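Local coordinates for protein NADPH-flavin oxidoreductase (Helicobacter pylori, PDB 2H0U) that binds FMN as cofactor and probably acts as an NAD(P)H-dependent flavin oxidoreductase of the nitroreductase family, at residues 15-20 / 159-164; 144-149 / 190-195; 80-85 / 186-191. All blocks are in the same frame, centred on the assembly; numbering follows the deposited sequence.

Contact 1. Residues 15-20 / 159-164; sequences AAKKYD and DSCPIE. With FMN (flavin mononucleotide), chain B.
Lys17 leans its CD and CE carbons over the thiol of Cys161, with CE 3.6 Å from SG, before its amine reaches the flavin. The lysine chain is kinked twice to get there: chi2 is almost eclipsed at -21°, and a second bend beyond CD turns NZ onto FMN O2, 3.1 Å away. Cys161 holds SG anti to its backbone N (chi1 -171°), which puts the sulfur beneath the pyrimidine side of the isoalloxazine, 3.7 Å from FMN N1. On the same face Pro162 lies under the dimethylbenzene end, its CG 3.5 Å from FMN C9. Ala16 N donates to Ser160 O over 3.0 Å, while Ala15 N gives its hydrogen to phosphate oxygen O2P of FMN in a nearly straight bond. Tyr19 folds its ring back along the loop, where OH makes a weak bond to Ala16 O and CE1 rests on Asp159 CB. Just past strand 159-163, Glu164 N bonds FMN N5 at 3.0 Å. The Glu164 side chain follows the dimethylbenzene end, CG 3.5 Å from FMN C6, its carboxylate held there by Tyr143 and by Ser43, Trp137 and Gln141 of the second subunit. Arg13, Lys204 and Arg206 also hydrogen-bond FMN. A loop N-H on the phosphate, one flavin face resting on Cys161 and Pro162, and a backbone N-H on N5 together make the FMN site of a nitroreductase-family enzyme.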
loop_
_atom_site.group_PDB
_atom_site.type_symbol
_atom_site.label_atom_id
_atom_site.label_comp_id
_atom_site.label_asym_id
_atom_site.label_seq_id
_atom_site.Cartn_x
_atom_site.Cartn_y
_atom_site.Cartn_z
ATOM N N ALA A 15 8.597 2.041 12.868
ATOM C CA ALA A 15 9.713 2.144 11.943
ATOM C C ALA A 15 11.018 1.974 12.729
ATOM O O ALA A 15 11.581 2.942 13.313
ATOM C CB ALA A 15 9.669 3.480 11.171
ATOM N N ALA A 16 11.489 0.724 12.778
ATOM C CA ALA A 16 12.700 0.416 13.529
ATOM C C ALA A 16 13.927 0.913 12.783
ATOM O O ALA A 16 14.168 0.542 11.623
ATOM C CB ALA A 16 12.788 -1.102 13.805
ATOM N N LYS A 17 14.717 1.755 13.448
ATOM C CA LYS A 17 15.937 2.315 12.829
ATOM C C LYS A 17 17.234 1.694 13.344
ATOM O O LYS A 17 18.295 1.867 12.713
ATOM C CB LYS A 17 16.040 3.838 13.039
ATOM C CG LYS A 17 14.917 4.745 12.458
ATOM C CD LYS A 17 14.075 4.136 11.335
ATOM C CE LYS A 17 12.835 5.017 11.080
ATOM N NZ LYS A 17 13.104 6.516 11.075
ATOM N N LYS A 18 17.171 1.026 14.495
ATOM C CA LYS A 18 18.325 0.382 15.120
ATOM C C LYS A 18 18.069 -1.118 15.332
ATOM O O LYS A 18 17.086 -1.521 15.970
ATOM C CB LYS A 18 18.658 1.023 16.472
ATOM C CG LYS A 18 19.058 2.471 16.428
ATOM C CD LYS A 18 19.886 2.749 17.699
ATOM C CE LYS A 18 20.491 4.138 17.778
ATOM N NZ LYS A 18 19.562 5.065 18.487
ATOM N N TYR A 19 18.955 -1.935 14.786
ATOM C CA TYR A 19 18.749 -3.371 14.702
ATOM C C TYR A 19 19.839 -4.114 15.440
ATOM O O TYR A 19 20.987 -3.649 15.531
ATOM C CB TYR A 19 18.723 -3.818 13.234
ATOM C CG TYR A 19 17.472 -3.370 12.517
ATOM C CD1 TYR A 19 16.308 -4.162 12.546
ATOM C CD2 TYR A 19 17.432 -2.150 11.842
ATOM C CE1 TYR A 19 15.157 -3.768 11.932
ATOM C CE2 TYR A 19 16.266 -1.746 11.206
ATOM C CZ TYR A 19 15.143 -2.557 11.270
ATOM O OH TYR A 19 13.994 -2.161 10.655
ATOM N N ASP A 20 19.454 -5.256 15.989
ATOM C CA ASP A 20 20.359 -6.110 16.721
ATOM C C ASP A 20 21.232 -6.859 15.699
ATOM O O ASP A 20 20.735 -7.730 15.017
ATOM C CB ASP A 20 19.532 -7.086 17.569
ATOM C CG ASP A 20 20.391 -7.918 18.505
ATOM O OD1 ASP A 20 21.602 -8.075 18.215
ATOM O OD2 ASP A 20 19.832 -8.442 19.500
ATOM N N ASP A 159 10.920 -6.947 13.403
ATOM C CA ASP A 159 10.768 -5.524 13.117
ATOM C C ASP A 159 11.041 -5.193 11.700
ATOM O O ASP A 159 11.524 -6.032 10.953
ATOM C CB ASP A 159 11.662 -4.716 14.051
ATOM C CG ASP A 159 11.225 -4.847 15.477
ATOM O OD1 ASP A 159 10.275 -4.119 15.870
ATOM O OD2 ASP A 159 11.858 -5.635 16.209
ATOM N N SER A 160 10.642 -3.982 11.287
ATOM C CA SER A 160 10.789 -3.585 9.875
ATOM C C SER A 160 10.882 -2.068 9.795
ATOM O O SER A 160 10.570 -1.372 10.785
ATOM C CB SER A 160 9.620 -4.112 9.016
ATOM O OG SER A 160 8.391 -3.491 9.383
ATOM N N CYS A 161 11.317 -1.564 8.647
ATOM C CA CYS A 161 11.231 -0.157 8.320
ATOM C C CYS A 161 10.989 -0.024 6.823
ATOM O O CYS A 161 11.741 -0.594 6.016
ATOM C CB CYS A 161 12.499 0.615 8.745
ATOM S SG CYS A 161 12.265 2.452 8.556
ATOM N N PRO A 162 9.910 0.698 6.439
ATOM C CA PRO A 162 9.658 0.996 5.017
ATOM C C PRO A 162 10.679 2.052 4.616
ATOM O O PRO A 162 11.048 2.888 5.453
ATOM C CB PRO A 162 8.269 1.645 5.020
ATOM C CG PRO A 162 7.786 1.633 6.443
ATOM C CD PRO A 162 8.948 1.381 7.332
ATOM N N ILE A 163 11.106 2.034 3.358
ATOM C CA ILE A 163 12.217 2.878 2.933
ATOM C C ILE A 163 11.958 3.446 1.526
ATOM O O ILE A 163 11.885 2.707 0.555
ATOM C CB ILE A 163 13.599 2.109 2.942
ATOM C CG1 ILE A 163 14.014 1.630 4.344
ATOM C CG2 ILE A 163 14.724 2.988 2.296
ATOM C CD1 ILE A 163 15.166 0.588 4.321
ATOM N N GLU A 164 11.817 4.773 1.448
ATOM C CA GLU A 164 11.771 5.494 0.185
ATOM C C GLU A 164 13.030 6.350 -0.023
ATOM O O GLU A 164 13.229 6.862 -1.118
ATOM C CB GLU A 164 10.534 6.429 0.138
ATOM C CG GLU A 164 9.200 5.708 -0.192
ATOM C CD GLU A 164 8.009 6.687 -0.178
ATOM O OE1 GLU A 164 8.238 7.899 0.016
ATOM O OE2 GLU A 164 6.867 6.248 -0.421
HETATM N N1 FMN B . 12.210 6.049 7.524
HETATM C C2 FMN B . 13.554 6.281 7.264
HETATM O O2 FMN B . 14.308 6.497 8.204
HETATM N N3 FMN B . 14.039 6.319 5.983
HETATM C C4 FMN B . 13.183 6.141 4.925
HETATM O O4 FMN B . 13.641 6.028 3.790
HETATM C C4A FMN B . 11.809 5.942 5.186
HETATM N N5 FMN B . 10.935 5.765 4.142
HETATM C C5A FMN B . 9.602 5.466 4.370
HETATM C C6 FMN B . 8.773 5.266 3.247
HETATM C C7 FMN B . 7.420 4.973 3.482
HETATM C C7M FMN B . 6.632 4.394 2.342
HETATM C C8 FMN B . 6.886 4.923 4.784
HETATM C C8M FMN B . 5.495 4.315 5.007
HETATM C C9 FMN B . 7.722 5.126 5.871
HETATM C C9A FMN B . 9.086 5.420 5.665
HETATM N N10 FMN B . 9.946 5.655 6.747
HETATM C C10 FMN B . 11.321 5.878 6.491
HETATM C "C1'" FMN B . 9.475 5.630 8.171
HETATM C "C2'" FMN B . 8.493 6.766 8.489
HETATM O "O2'" FMN B . 9.234 7.878 8.933
HETATM C "C3'" FMN B . 7.561 6.253 9.595
HETATM O "O3'" FMN B . 6.805 5.158 9.119
HETATM C "C4'" FMN B . 6.541 7.263 10.109
HETATM O "O4'" FMN B . 7.249 8.309 10.753
HETATM C "C5'" FMN B . 5.493 6.679 11.077
HETATM O "O5'" FMN B . 6.213 6.142 12.201
HETATM P P FMN B . 6.043 4.597 12.587
HETATM O O1P FMN B . 6.334 3.818 11.330
HETATM O O2P FMN B . 7.078 4.315 13.674
HETATM O O3P FMN B . 4.648 4.329 13.087
#

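Contact 2. Residues 144-149 / 190-195; sequences IQMANM and VMACFG
Met146, a selenomethionine, sets CG anti to its backbone N (chi1 170°), stays extended through chi2, and bends at chi3, which carries SE up against strand 190-195 and onto Val190, with CE turned alongside that valine. Further along the strand, Phe194 swings CG anti to its carbonyl carbon (chi1 -64°), sending the ring back toward the helix and Met149. SE of Met146 settles between three groups of strand 190-195: Val190 CG1 at 3.8 Å, Ala192 CB at 4.0 Å, and the carbonyl oxygen of Met191 at 3.5 Å. The two Val190 methyls both meet the selenium, the chain of Met146 crossing the valine at about a right angle. One helical turn on, the second selenomethionine, Met149, places CB 3.9 Å from Phe194 CZ, and its CE curls back to the same ring tip. Helix and strand run almost parallel, 9° apart, with their axes 9.7 Å from each other; the nearest CA pairs are Met146 with Ala192 and Met149 with Phe194. The helix also lies at the dimer interface: Ala147 packs on Ala147, and Met146 on Ile144, of the second subunit. Trp30 also meets the Phe194 ring edge-to-face. All six touching residues are buried, and the contact is mostly apolar, with the polarisable selenium also against the Met191 carbonyl oxygen; the segments share no hydrogen bond, so dispersion and shape probably carry most of the contact.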
loop_
_atom_site.group_PDB
_atom_site.type_symbol
_atom_site.label_atom_id
_atom_site.label_comp_id
_atom_site.label_asym_id
_atom_site.label_seq_id
_atom_site.Cartn_x
_atom_site.Cartn_y
_atom_site.Cartn_z
ATOM N N ILE A 144 0.860 -2.377 -0.987
ATOM C CA ILE A 144 0.057 -3.419 -0.298
ATOM C C ILE A 144 0.965 -4.615 0.048
ATOM O O ILE A 144 0.971 -5.115 1.163
ATOM C CB ILE A 144 -1.137 -3.907 -1.147
ATOM C CG1 ILE A 144 -2.030 -2.728 -1.498
ATOM C CG2 ILE A 144 -1.932 -5.052 -0.381
ATOM C CD1 ILE A 144 -3.204 -3.179 -2.525
ATOM N N GLN A 145 1.723 -5.058 -0.935
ATOM C CA GLN A 145 2.598 -6.217 -0.756
ATOM C C GLN A 145 3.560 -5.946 0.403
ATOM O O GLN A 145 3.755 -6.786 1.273
ATOM C CB GLN A 145 3.387 -6.426 -2.062
ATOM C CG GLN A 145 4.285 -7.619 -2.086
ATOM C CD GLN A 145 4.975 -7.769 -3.429
ATOM O OE1 GLN A 145 5.593 -6.842 -3.953
ATOM N NE2 GLN A 145 4.832 -8.930 -4.005
HETATM N N MSE A 146 4.196 -4.774 0.394
HETATM C CA MSE A 146 5.161 -4.421 1.462
HETATM C C MSE A 146 4.464 -4.268 2.819
HETATM O O MSE A 146 4.959 -4.761 3.847
HETATM C CB MSE A 146 5.908 -3.116 1.081
HETATM C CG MSE A 146 6.734 -2.582 2.233
HETATM SE SE MSE A 146 7.515 -0.822 1.885
HETATM C CE MSE A 146 5.885 0.273 1.960
ATOM N N ALA A 147 3.290 -3.618 2.826
ATOM C CA ALA A 147 2.501 -3.464 4.075
ATOM C C ALA A 147 2.163 -4.826 4.710
ATOM O O ALA A 147 2.300 -5.013 5.926
ATOM C CB ALA A 147 1.168 -2.659 3.806
ATOM N N ASN A 148 1.676 -5.759 3.887
ATOM C CA ASN A 148 1.311 -7.061 4.370
ATOM C C ASN A 148 2.531 -7.763 5.016
ATOM O O ASN A 148 2.410 -8.411 6.083
ATOM C CB ASN A 148 0.732 -7.909 3.221
ATOM C CG ASN A 148 -0.674 -7.495 2.879
ATOM O OD1 ASN A 148 -1.178 -6.521 3.447
ATOM N ND2 ASN A 148 -1.328 -8.233 1.985
HETATM N N MSE A 149 3.682 -7.655 4.363
HETATM C CA MSE A 149 4.922 -8.219 4.924
HETATM C C MSE A 149 5.298 -7.582 6.263
HETATM O O MSE A 149 5.685 -8.272 7.194
HETATM C CB MSE A 149 6.081 -8.097 3.913
HETATM C CG MSE A 149 5.823 -9.055 2.722
HETATM SE SE MSE A 149 7.302 -9.033 1.444
HETATM C CE MSE A 149 8.783 -9.770 2.571
ATOM N N VAL A 190 9.812 0.698 -4.110
ATOM C CA VAL A 190 10.001 1.072 -2.691
ATOM C C VAL A 190 10.927 0.009 -2.098
ATOM O O VAL A 190 11.220 -1.000 -2.781
ATOM C CB VAL A 190 8.631 1.188 -1.947
ATOM C CG1 VAL A 190 7.885 -0.182 -1.882
ATOM C CG2 VAL A 190 8.762 1.902 -0.578
HETATM N N MSE A 191 11.452 0.253 -0.900
HETATM C CA MSE A 191 12.248 -0.774 -0.214
HETATM C C MSE A 191 11.740 -0.952 1.219
HETATM O O MSE A 191 10.962 -0.153 1.719
HETATM C CB MSE A 191 13.738 -0.408 -0.209
HETATM C CG MSE A 191 14.291 -0.044 -1.573
HETATM SE SE MSE A 191 16.186 0.437 -1.363
HETATM C CE MSE A 191 16.476 0.984 -3.230
ATOM N N ALA A 192 12.148 -2.033 1.857
ATOM C CA ALA A 192 11.911 -2.221 3.278
ATOM C C ALA A 192 13.025 -3.069 3.823
ATOM O O ALA A 192 13.573 -3.933 3.118
ATOM C CB ALA A 192 10.556 -2.873 3.570
ATOM N N CYS A 193 13.356 -2.850 5.086
ATOM C CA CYS A 193 14.277 -3.759 5.763
ATOM C C CYS A 193 13.567 -4.450 6.889
ATOM O O CYS A 193 12.553 -3.950 7.400
ATOM C CB CYS A 193 15.514 -3.023 6.259
ATOM S SG CYS A 193 15.239 -1.791 7.500
ATOM N N PHE A 194 14.089 -5.615 7.265
ATOM C CA PHE A 194 13.456 -6.457 8.284
ATOM C C PHE A 194 14.562 -6.956 9.200
ATOM O O PHE A 194 15.688 -7.197 8.727
ATOM C CB PHE A 194 12.779 -7.667 7.609
ATOM C CG PHE A 194 11.632 -7.288 6.690
ATOM C CD1 PHE A 194 10.322 -7.273 7.180
ATOM C CD2 PHE A 194 11.884 -6.858 5.382
ATOM C CE1 PHE A 194 9.238 -6.869 6.342
ATOM C CE2 PHE A 194 10.797 -6.481 4.501
ATOM C CZ PHE A 194 9.506 -6.465 4.994
ATOM N N GLY A 195 14.244 -7.097 10.480
ATOM C CA GLY A 195 15.178 -7.684 11.454
ATOM C C GLY A 195 14.651 -7.522 12.849
ATOM O O GLY A 195 13.450 -7.349 13.053
#

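Contact 3. Residues 80-85 / 186-191; sequences FVIYLA and FGVSVM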
loop_
_atom_site.group_PDB
_atom_site.type_symbol
_atom_site.label_atom_id
_atom_site.label_comp_id
_atom_site.label_asym_id
_atom_site.label_seq_id
_atom_site.Cartn_x
_atom_site.Cartn_y
_atom_site.Cartn_z
ATOM N N PHE A 80 17.017 -7.210 3.544
ATOM C CA PHE A 80 16.710 -5.970 2.888
ATOM C C PHE A 80 16.004 -6.213 1.524
ATOM O O PHE A 80 16.595 -6.821 0.653
ATOM C CB PHE A 80 18.010 -5.237 2.696
ATOM C CG PHE A 80 17.833 -3.829 2.295
ATOM C CD1 PHE A 80 17.900 -2.838 3.244
ATOM C CD2 PHE A 80 17.613 -3.501 0.974
ATOM C CE1 PHE A 80 17.752 -1.517 2.899
ATOM C CE2 PHE A 80 17.442 -2.161 0.606
ATOM C CZ PHE A 80 17.513 -1.172 1.576
ATOM N N VAL A 81 14.779 -5.716 1.344
ATOM C CA VAL A 81 13.958 -6.049 0.152
ATOM C C VAL A 81 13.801 -4.824 -0.754
ATOM O O VAL A 81 13.517 -3.744 -0.277
ATOM C CB VAL A 81 12.571 -6.669 0.547
ATOM C CG1 VAL A 81 11.665 -6.919 -0.669
ATOM C CG2 VAL A 81 12.790 -7.978 1.351
ATOM N N ILE A 82 14.024 -5.008 -2.062
ATOM C CA ILE A 82 13.739 -3.961 -3.032
ATOM C C ILE A 82 12.522 -4.433 -3.812
ATOM O O ILE A 82 12.565 -5.502 -4.497
ATOM C CB ILE A 82 14.923 -3.721 -3.995
ATOM C CG1 ILE A 82 16.174 -3.303 -3.172
ATOM C CG2 ILE A 82 14.531 -2.662 -5.066
ATOM C CD1 ILE A 82 17.566 -3.280 -3.974
ATOM N N TYR A 83 11.439 -3.666 -3.692
ATOM C CA TYR A 83 10.182 -3.986 -4.390
ATOM C C TYR A 83 10.204 -3.345 -5.765
ATOM O O TYR A 83 10.355 -2.136 -5.867
ATOM C CB TYR A 83 8.970 -3.450 -3.612
ATOM C CG TYR A 83 8.861 -4.095 -2.246
ATOM C CD1 TYR A 83 7.992 -5.194 -2.041
ATOM C CD2 TYR A 83 9.599 -3.596 -1.168
ATOM C CE1 TYR A 83 7.902 -5.821 -0.782
ATOM C CE2 TYR A 83 9.495 -4.204 0.133
ATOM C CZ TYR A 83 8.645 -5.289 0.297
ATOM O OH TYR A 83 8.551 -5.892 1.531
ATOM N N LEU A 84 10.098 -4.166 -6.804
ATOM C CA LEU A 84 9.962 -3.674 -8.180
ATOM C C LEU A 84 8.502 -3.755 -8.606
ATOM O O LEU A 84 7.750 -4.638 -8.158
ATOM C CB LEU A 84 10.816 -4.488 -9.159
ATOM C CG LEU A 84 12.283 -4.823 -8.802
ATOM C CD1 LEU A 84 12.818 -5.748 -9.932
ATOM C CD2 LEU A 84 13.124 -3.537 -8.577
ATOM N N ALA A 85 8.111 -2.798 -9.441
ATOM C CA ALA A 85 6.781 -2.729 -10.040
ATOM C C ALA A 85 6.950 -2.740 -11.568
ATOM O O ALA A 85 7.957 -2.217 -12.118
ATOM C CB ALA A 85 6.079 -1.481 -9.583
ATOM N N PHE A 186 10.585 -3.155 -15.656
ATOM C CA PHE A 186 10.398 -2.840 -14.217
ATOM C C PHE A 186 11.018 -1.507 -13.860
ATOM O O PHE A 186 11.980 -1.055 -14.492
ATOM C CB PHE A 186 11.126 -3.864 -13.328
ATOM C CG PHE A 186 10.531 -5.234 -13.347
ATOM C CD1 PHE A 186 9.497 -5.550 -12.491
ATOM C CD2 PHE A 186 11.053 -6.227 -14.175
ATOM C CE1 PHE A 186 8.954 -6.825 -12.486
ATOM C CE2 PHE A 186 10.504 -7.509 -14.180
ATOM C CZ PHE A 186 9.470 -7.801 -13.323
ATOM N N GLY A 187 10.527 -0.934 -12.766
ATOM C CA GLY A 187 11.215 0.169 -12.108
ATOM C C GLY A 187 11.267 -0.159 -10.627
ATOM O O GLY A 187 10.500 -1.006 -10.130
ATOM N N VAL A 188 12.167 0.485 -9.897
ATOM C CA VAL A 188 12.146 0.302 -8.435
ATOM C C VAL A 188 10.968 1.075 -7.862
ATOM O O VAL A 188 10.746 2.247 -8.201
ATOM C CB VAL A 188 13.477 0.786 -7.788
ATOM C CG1 VAL A 188 13.402 0.760 -6.243
ATOM C CG2 VAL A 188 14.674 -0.093 -8.282
ATOM N N SER A 189 10.237 0.411 -6.967
ATOM C CA SER A 189 9.023 0.976 -6.386
ATOM C C SER A 189 9.257 1.530 -4.986
ATOM O O SER A 189 8.968 2.708 -4.716
ATOM C CB SER A 189 7.873 -0.073 -6.412
ATOM O OG SER A 189 6.754 0.449 -5.702
ATOM N N VAL A 190 9.812 0.698 -4.110
ATOM C CA VAL A 190 10.001 1.072 -2.691
ATOM C C VAL A 190 10.927 0.009 -2.098
ATOM O O VAL A 190 11.220 -1.000 -2.781
ATOM C CB VAL A 190 8.631 1.188 -1.947
ATOM C CG1 VAL A 190 7.885 -0.182 -1.882
ATOM C CG2 VAL A 190 8.762 1.902 -0.578
HETATM N N MSE A 191 11.452 0.253 -0.900
HETATM C CA MSE A 191 12.248 -0.774 -0.214
HETATM C C MSE A 191 11.740 -0.952 1.219
HETATM O O MSE A 191 10.962 -0.153 1.719
HETATM C CB MSE A 191 13.738 -0.408 -0.209
HETATM C CG MSE A 191 14.291 -0.044 -1.573
HETATM SE SE MSE A 191 16.186 0.437 -1.363
HETATM C CE MSE A 191 16.476 0.984 -3.230
#
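Tyr83 and the pair Ser189 and Val190 form a classic beta bulge in the antiparallel ladder of strands 80-85 and 186-191. Tyr83 O accepts a bond from Ser189 N at 2.8 Å. A second, weak bond reaches the same Tyr83 O from Val190 N at 3.4 Å, while Tyr83 N returns a bond to Val190 O. The extra residue shifts the register by one; Ser189 takes the near-helical psi (-53°) usual at the first position of a classic bulge. Past the bulge the ladder closes normally, with Ala85 and Gly187 as a hydrogen-bonded pair.

On one face of the sheet the side chains of Ile82 and Met191 run alongside each other, CG1 of Ile82 4.1 Å from CG of Met191. The selenium of Met191 then comes up to the edge of the Phe80 ring, 3.5 Å from CE2, a Met-aromatic contact made near the ring plane. Ile82 also sets CG2 against Val188 CG1. Next along, Leu84 CD1 sits over one face of Phe186, the two side chains crossing nearly at right angles. On the opposite face Tyr83 lies along Val190, with CB 3.9 Å from CG1, and the ring presents its edge to Val190 O.

Further out, Tyr83 is covered by Gln145, Met146 and Met149 of helix 131-155, and Leu181 backs Leu84 and Phe186. Glu172 OE2 accepts a bond from Val188 N. At the bulge itself, Ser189 directs OG anti to its backbone N (chi1 173°), and that oxygen is hydrogen-bonded to both Thr142 OG1 and Ser139 OG.

How the contacts relate
Strand 186-195 ties all three contacts together. Contact 3 joins one edge of it to strand 79-86, contact 1 lies on its other neighbour, strand 159-163, and contact 2 covers one face with helix 131-155. Contacts 2 and 3 share Val190 and Met191, and Met146 CB packs 3.6 Å from Tyr83 CZ. Ile163 N lies 2.7 Å from Met191 O, a probable hydrogen bond that links contact 1 to both others. The centres of contacts 1 and 3 are about 16 Å apart, with contact 2 about 10 Å from each. The flavin sits in contact 1, and the side chains of Met146 (contact 2) and Val190 (contacts 2 and 3) also come within about 4 Å of FMN.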